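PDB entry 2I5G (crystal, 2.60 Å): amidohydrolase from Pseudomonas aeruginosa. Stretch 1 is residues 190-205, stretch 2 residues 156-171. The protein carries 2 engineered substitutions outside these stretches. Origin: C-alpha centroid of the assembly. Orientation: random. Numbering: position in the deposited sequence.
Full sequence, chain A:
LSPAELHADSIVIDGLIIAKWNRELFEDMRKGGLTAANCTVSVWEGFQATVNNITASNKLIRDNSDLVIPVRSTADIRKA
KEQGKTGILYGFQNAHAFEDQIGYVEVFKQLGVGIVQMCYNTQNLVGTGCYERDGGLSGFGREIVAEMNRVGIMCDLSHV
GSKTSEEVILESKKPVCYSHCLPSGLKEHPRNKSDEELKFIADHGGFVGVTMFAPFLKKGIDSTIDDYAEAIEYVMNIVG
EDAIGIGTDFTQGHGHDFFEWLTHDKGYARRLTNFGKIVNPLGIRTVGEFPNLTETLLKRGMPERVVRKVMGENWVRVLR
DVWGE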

# COMPACT_ATOMS: atom_id res chain seq x y z
N PRO A 190 -21.36 -6.02 3.06
CA PRO A 190 -19.93 -6.06 3.39
C PRO A 190 -19.43 -5.03 4.42
O PRO A 190 -18.42 -5.26 5.09
CB PRO A 190 -19.26 -5.88 2.04
CG PRO A 190 -20.21 -6.55 1.11
CD PRO A 190 -21.54 -6.05 1.59
N ARG A 191 -20.13 -3.90 4.56
CA ARG A 191 -19.67 -2.91 5.52
C ARG A 191 -20.31 -2.97 6.90
O ARG A 191 -19.89 -2.27 7.81
CB ARG A 191 -19.80 -1.49 4.94
CG ARG A 191 -18.55 -0.69 5.20
CD ARG A 191 -18.52 0.67 4.53
NE ARG A 191 -19.38 1.65 5.20
CZ ARG A 191 -19.43 1.84 6.51
NH1 ARG A 191 -18.69 1.11 7.33
NH2 ARG A 191 -20.23 2.78 7.00
N ASN A 192 -21.32 -3.81 7.05
CA ASN A 192 -21.98 -3.97 8.34
C ASN A 192 -21.16 -4.90 9.23
O ASN A 192 -20.37 -5.71 8.74
CB ASN A 192 -23.39 -4.53 8.17
CG ASN A 192 -24.36 -3.49 7.67
OD1 ASN A 192 -24.10 -2.30 7.77
ND2 ASN A 192 -25.48 -3.94 7.14
N LYS A 193 -21.34 -4.79 10.55
CA LYS A 193 -20.60 -5.62 11.48
C LYS A 193 -21.46 -6.69 12.16
O LYS A 193 -22.62 -6.46 12.50
CB LYS A 193 -19.94 -4.74 12.54
CG LYS A 193 -19.21 -3.53 11.99
CD LYS A 193 -18.07 -3.91 11.05
CE LYS A 193 -17.28 -2.68 10.60
NZ LYS A 193 -16.30 -2.98 9.52
N SER A 194 -20.87 -7.87 12.37
CA SER A 194 -21.55 -9.00 13.01
C SER A 194 -21.69 -8.76 14.50
O SER A 194 -21.00 -7.92 15.07
CB SER A 194 -20.74 -10.27 12.80
OG SER A 194 -19.54 -10.21 13.57
N ASP A 195 -22.59 -9.50 15.14
CA ASP A 195 -22.81 -9.37 16.58
C ASP A 195 -21.50 -9.69 17.30
O ASP A 195 -21.10 -8.98 18.23
CB ASP A 195 -23.91 -10.31 17.06
CG ASP A 195 -25.25 -10.04 16.39
OD1 ASP A 195 -25.63 -8.85 16.26
OD2 ASP A 195 -25.94 -11.00 16.00
N GLU A 196 -20.84 -10.75 16.86
CA GLU A 196 -19.58 -11.16 17.46
C GLU A 196 -18.58 -10.02 17.39
O GLU A 196 -17.84 -9.76 18.34
CB GLU A 196 -19.03 -12.41 16.75
CG GLU A 196 -19.26 -12.43 15.24
CD GLU A 196 -20.60 -13.04 14.83
OE1 GLU A 196 -20.72 -14.28 14.83
OE2 GLU A 196 -21.54 -12.28 14.52
N GLU A 197 -18.57 -9.31 16.26
CA GLU A 197 -17.66 -8.19 16.06
C GLU A 197 -17.97 -7.03 16.99
O GLU A 197 -17.07 -6.45 17.61
CB GLU A 197 -17.72 -7.70 14.62
CG GLU A 197 -17.04 -8.60 13.63
CD GLU A 197 -17.05 -8.02 12.23
OE1 GLU A 197 -18.11 -8.05 11.58
OE2 GLU A 197 -15.99 -7.53 11.79
N LEU A 198 -19.25 -6.67 17.06
CA LEU A 198 -19.69 -5.58 17.90
C LEU A 198 -19.40 -5.87 19.37
O LEU A 198 -19.09 -4.98 20.14
CB LEU A 198 -21.18 -5.34 17.71
CG LEU A 198 -21.62 -4.88 16.32
CD1 LEU A 198 -23.13 -4.89 16.27
CD2 LEU A 198 -21.08 -3.48 16.02
N LYS A 199 -19.52 -7.14 19.75
CA LYS A 199 -19.29 -7.53 21.14
C LYS A 199 -17.80 -7.53 21.44
O LYS A 199 -17.38 -7.18 22.55
CB LYS A 199 -19.88 -8.91 21.40
CG LYS A 199 -19.56 -9.48 22.78
CD LYS A 199 -20.30 -10.79 23.05
CE LYS A 199 -19.58 -11.65 24.08
NZ LYS A 199 -19.38 -10.97 25.39
N PHE A 200 -17.01 -7.91 20.44
CA PHE A 200 -15.56 -7.97 20.58
C PHE A 200 -14.92 -6.59 20.74
O PHE A 200 -13.96 -6.43 21.49
CB PHE A 200 -14.95 -8.68 19.36
CG PHE A 200 -13.47 -8.96 19.49
CD1 PHE A 200 -13.02 -10.14 20.06
CD2 PHE A 200 -12.53 -8.03 19.03
CE1 PHE A 200 -11.66 -10.40 20.18
CE2 PHE A 200 -11.17 -8.28 19.15
CZ PHE A 200 -10.73 -9.47 19.73
N ILE A 201 -15.43 -5.59 20.03
CA ILE A 201 -14.83 -4.26 20.13
C ILE A 201 -15.24 -3.56 21.41
O ILE A 201 -14.50 -2.74 21.95
CB ILE A 201 -15.18 -3.35 18.93
CG1 ILE A 201 -14.36 -2.06 19.01
CG2 ILE A 201 -16.68 -3.04 18.91
CD1 ILE A 201 -14.64 -1.07 17.90
N ALA A 202 -16.43 -3.87 21.91
CA ALA A 202 -16.89 -3.25 23.15
C ALA A 202 -16.15 -3.88 24.34
O ALA A 202 -15.75 -3.19 25.28
CB ALA A 202 -18.39 -3.42 23.31
N ASP A 203 -15.96 -5.20 24.29
CA ASP A 203 -15.26 -5.90 25.37
C ASP A 203 -13.86 -5.36 25.56
O ASP A 203 -13.34 -5.34 26.67
CB ASP A 203 -15.21 -7.40 25.10
CG ASP A 203 -16.51 -8.10 25.46
OD1 ASP A 203 -17.09 -7.76 26.51
OD2 ASP A 203 -16.95 -8.98 24.69
N HIS A 204 -13.24 -4.92 24.46
CA HIS A 204 -11.89 -4.38 24.51
C HIS A 204 -11.89 -2.86 24.70
O HIS A 204 -10.98 -2.17 24.24
CB HIS A 204 -11.12 -4.76 23.25
CG HIS A 204 -10.81 -6.23 23.16
ND1 HIS A 204 -11.75 -7.17 22.82
CD2 HIS A 204 -9.67 -6.91 23.43
CE1 HIS A 204 -11.21 -8.37 22.88
NE2 HIS A 204 -9.95 -8.25 23.25
N GLY A 205 -12.91 -2.35 25.38
CA GLY A 205 -13.01 -0.93 25.65
C GLY A 205 -13.25 -0.06 24.42
O GLY A 205 -13.01 1.15 24.46
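Stretch 2 (156-171) DLSHVGSKTSEEVILE

Stretch 2 begins with a loop and continues as a helix from S162 to E171. L157 to V160 form a type I beta turn, closed by the backbone hydrogen bond from V160 N to L157 O at 3.1 Å. G161 takes the N-cap position before the helix. Stretch 1 has the same order: a loop, S194 as N-cap, then a helix from D195 to D203. The two helices run nearly parallel. Their N-to-C directions differ by 16°, and their axes approach to 10.5 Å. The register follows this direction: by CA positions, R191 pairs with H159 (CA to CA 6.5 Å), E197 with S162 (CA to CA 8.2 Å) and I201 with I169 (CA to CA 6.8 Å). Together the stretches bury 578 Å², both sides summed.

I169 covers the most surface. Its CA-to-CB bond points toward stretch 1, and chi1 and chi2 are m and t. This extended side chain meets three residues of stretch 1. I169 CD1 lies 3.9 Å from I201 CB and 3.9 Å from F200 CD2, where it sits at the edge of the F200 ring. I169 CG2 packs 3.6 Å from H204 CB. The contacts with F200 and I201 are apolar; H204, just past the end of its helix, adds a carbon-to-carbon contact.

F200 comes next. Its CA-to-CB bond also points toward stretch 2, with chi1 in t. Beyond I169, its ring reaches L170, with F200 CZ 3.6 Å from L170 CD1. It also meets the aliphatic part of E166, with F200 CE2 3.7 Å from E166 CG. The CA-to-CB bond of L170 points sideways to stretch 1, but the end of the side chain comes nearer, and L170 CD1 also lies 3.5 Å from H204 NE2. The H204 ring is held from its other nitrogen: H204 ND1 donates to F200 O at 2.7 Å, a bond within stretch 1.

At the loop end R191 covers the next largest area. Its CA-to-CB bond points sideways, but its guanidinium reaches the turn of stretch 2. R191 NH1 gives a weak hydrogen bond to S158 O at 2.9 Å, with an N-H...acceptor angle of 117°. The H159 ring lies over one face of the guanidinium, and R191 CD is 3.1 Å from H159 ND1. K193 reaches the same turn. K193 NZ donates to S158 O at 3.1 Å, so this one carbonyl accepts from both basic side chains.

Between the two ends the contact is thinner. E197 OE2 lies 3.7 Å from S162 CB. The other carboxylate oxygen, E197 OE1, accepts from S194 N at 2.9 Å within stretch 1. The contact is thus polar at the loops and mainly apolar toward the C-terminal ends of the helices.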

# COMPACT_ATOMS: atom_id res chain seq x y z
N ASP A 156 -9.81 4.37 13.66
CA ASP A 156 -11.17 4.13 13.18
C ASP A 156 -11.13 2.91 12.27
O ASP A 156 -10.16 2.71 11.52
CB ASP A 156 -11.68 5.37 12.42
CG ASP A 156 -13.11 5.22 11.95
OD1 ASP A 156 -13.95 4.69 12.71
OD2 ASP A 156 -13.41 5.64 10.81
N LEU A 157 -12.18 2.09 12.33
CA LEU A 157 -12.23 0.86 11.55
C LEU A 157 -13.52 0.59 10.79
O LEU A 157 -13.75 -0.53 10.33
CB LEU A 157 -11.94 -0.33 12.46
CG LEU A 157 -10.64 -0.29 13.26
CD1 LEU A 157 -10.73 -1.33 14.37
CD2 LEU A 157 -9.44 -0.54 12.36
N SER A 158 -14.37 1.60 10.65
CA SER A 158 -15.64 1.41 9.94
C SER A 158 -15.51 0.74 8.57
O SER A 158 -16.27 -0.17 8.24
CB SER A 158 -16.37 2.75 9.78
OG SER A 158 -16.80 3.25 11.03
N HIS A 159 -14.54 1.19 7.77
CA HIS A 159 -14.33 0.66 6.43
C HIS A 159 -13.22 -0.41 6.34
O HIS A 159 -12.91 -0.89 5.25
CB HIS A 159 -14.02 1.82 5.46
CG HIS A 159 -15.16 2.78 5.28
ND1 HIS A 159 -16.10 2.64 4.27
CD2 HIS A 159 -15.52 3.89 5.97
CE1 HIS A 159 -16.98 3.62 4.35
NE2 HIS A 159 -16.65 4.39 5.37
N VAL A 160 -12.64 -0.77 7.48
CA VAL A 160 -11.58 -1.78 7.48
C VAL A 160 -12.18 -3.20 7.56
O VAL A 160 -13.21 -3.41 8.20
CB VAL A 160 -10.61 -1.57 8.67
CG1 VAL A 160 -9.49 -2.60 8.61
CG2 VAL A 160 -10.03 -0.16 8.63
N GLY A 161 -11.52 -4.15 6.91
CA GLY A 161 -11.98 -5.52 6.90
C GLY A 161 -11.88 -6.13 8.29
O GLY A 161 -11.28 -5.55 9.18
N SER A 162 -12.46 -7.32 8.45
CA SER A 162 -12.47 -8.01 9.74
C SER A 162 -11.12 -8.49 10.26
O SER A 162 -10.81 -8.31 11.43
CB SER A 162 -13.44 -9.19 9.69
OG SER A 162 -13.05 -10.11 8.69
N LYS A 163 -10.31 -9.11 9.40
CA LYS A 163 -8.99 -9.58 9.80
C LYS A 163 -8.13 -8.45 10.34
O LYS A 163 -7.61 -8.53 11.45
CB LYS A 163 -8.26 -10.25 8.63
CG LYS A 163 -8.47 -11.75 8.52
CD LYS A 163 -9.87 -12.11 8.02
CE LYS A 163 -9.99 -11.92 6.50
NZ LYS A 163 -9.10 -12.84 5.74
N THR A 164 -7.97 -7.39 9.56
CA THR A 164 -7.14 -6.30 10.02
C THR A 164 -7.81 -5.53 11.15
O THR A 164 -7.14 -4.99 12.04
CB THR A 164 -6.71 -5.35 8.86
OG1 THR A 164 -6.76 -3.99 9.30
CG2 THR A 164 -7.59 -5.54 7.65
N SER A 165 -9.14 -5.51 11.15
CA SER A 165 -9.84 -4.81 12.22
C SER A 165 -9.55 -5.43 13.57
O SER A 165 -9.26 -4.72 14.53
CB SER A 165 -11.35 -4.81 11.97
OG SER A 165 -11.72 -3.77 11.08
N GLU A 166 -9.60 -6.76 13.65
CA GLU A 166 -9.35 -7.43 14.91
C GLU A 166 -7.94 -7.22 15.43
O GLU A 166 -7.73 -7.04 16.63
CB GLU A 166 -9.62 -8.93 14.80
CG GLU A 166 -9.46 -9.64 16.14
CD GLU A 166 -9.70 -11.13 16.05
OE1 GLU A 166 -10.78 -11.54 15.57
OE2 GLU A 166 -8.80 -11.90 16.48
N GLU A 167 -6.96 -7.25 14.53
CA GLU A 167 -5.57 -7.06 14.93
C GLU A 167 -5.37 -5.66 15.50
O GLU A 167 -4.67 -5.48 16.50
CB GLU A 167 -4.64 -7.28 13.73
CG GLU A 167 -4.54 -8.74 13.31
CD GLU A 167 -3.84 -8.94 11.98
OE1 GLU A 167 -2.69 -8.48 11.83
OE2 GLU A 167 -4.43 -9.57 11.09
N VAL A 168 -6.02 -4.68 14.89
CA VAL A 168 -5.92 -3.31 15.36
C VAL A 168 -6.51 -3.15 16.77
O VAL A 168 -5.96 -2.45 17.61
CB VAL A 168 -6.64 -2.33 14.38
CG1 VAL A 168 -6.68 -0.92 14.96
CG2 VAL A 168 -5.92 -2.33 13.04
N ILE A 169 -7.64 -3.81 17.03
CA ILE A 169 -8.25 -3.72 18.35
C ILE A 169 -7.33 -4.31 19.41
O ILE A 169 -7.23 -3.80 20.53
CB ILE A 169 -9.61 -4.47 18.40
CG1 ILE A 169 -10.58 -3.86 17.39
CG2 ILE A 169 -10.18 -4.40 19.82
CD1 ILE A 169 -11.89 -4.60 17.26
N LEU A 170 -6.65 -5.39 19.05
CA LEU A 170 -5.75 -6.09 19.94
C LEU A 170 -4.40 -5.40 20.11
O LEU A 170 -3.70 -5.61 21.10
CB LEU A 170 -5.53 -7.51 19.41
CG LEU A 170 -6.18 -8.73 20.08
CD1 LEU A 170 -7.47 -8.36 20.79
CD2 LEU A 170 -6.42 -9.79 19.01
N GLU A 171 -4.03 -4.55 19.15
CA GLU A 171 -2.75 -3.85 19.17
C GLU A 171 -2.75 -2.47 19.83
O GLU A 171 -1.79 -2.11 20.50
CB GLU A 171 -2.23 -3.74 17.72
CG GLU A 171 -1.10 -2.74 17.47
CD GLU A 171 0.25 -3.21 17.96
OE1 GLU A 171 0.65 -4.35 17.63
OE2 GLU A 171 0.94 -2.43 18.66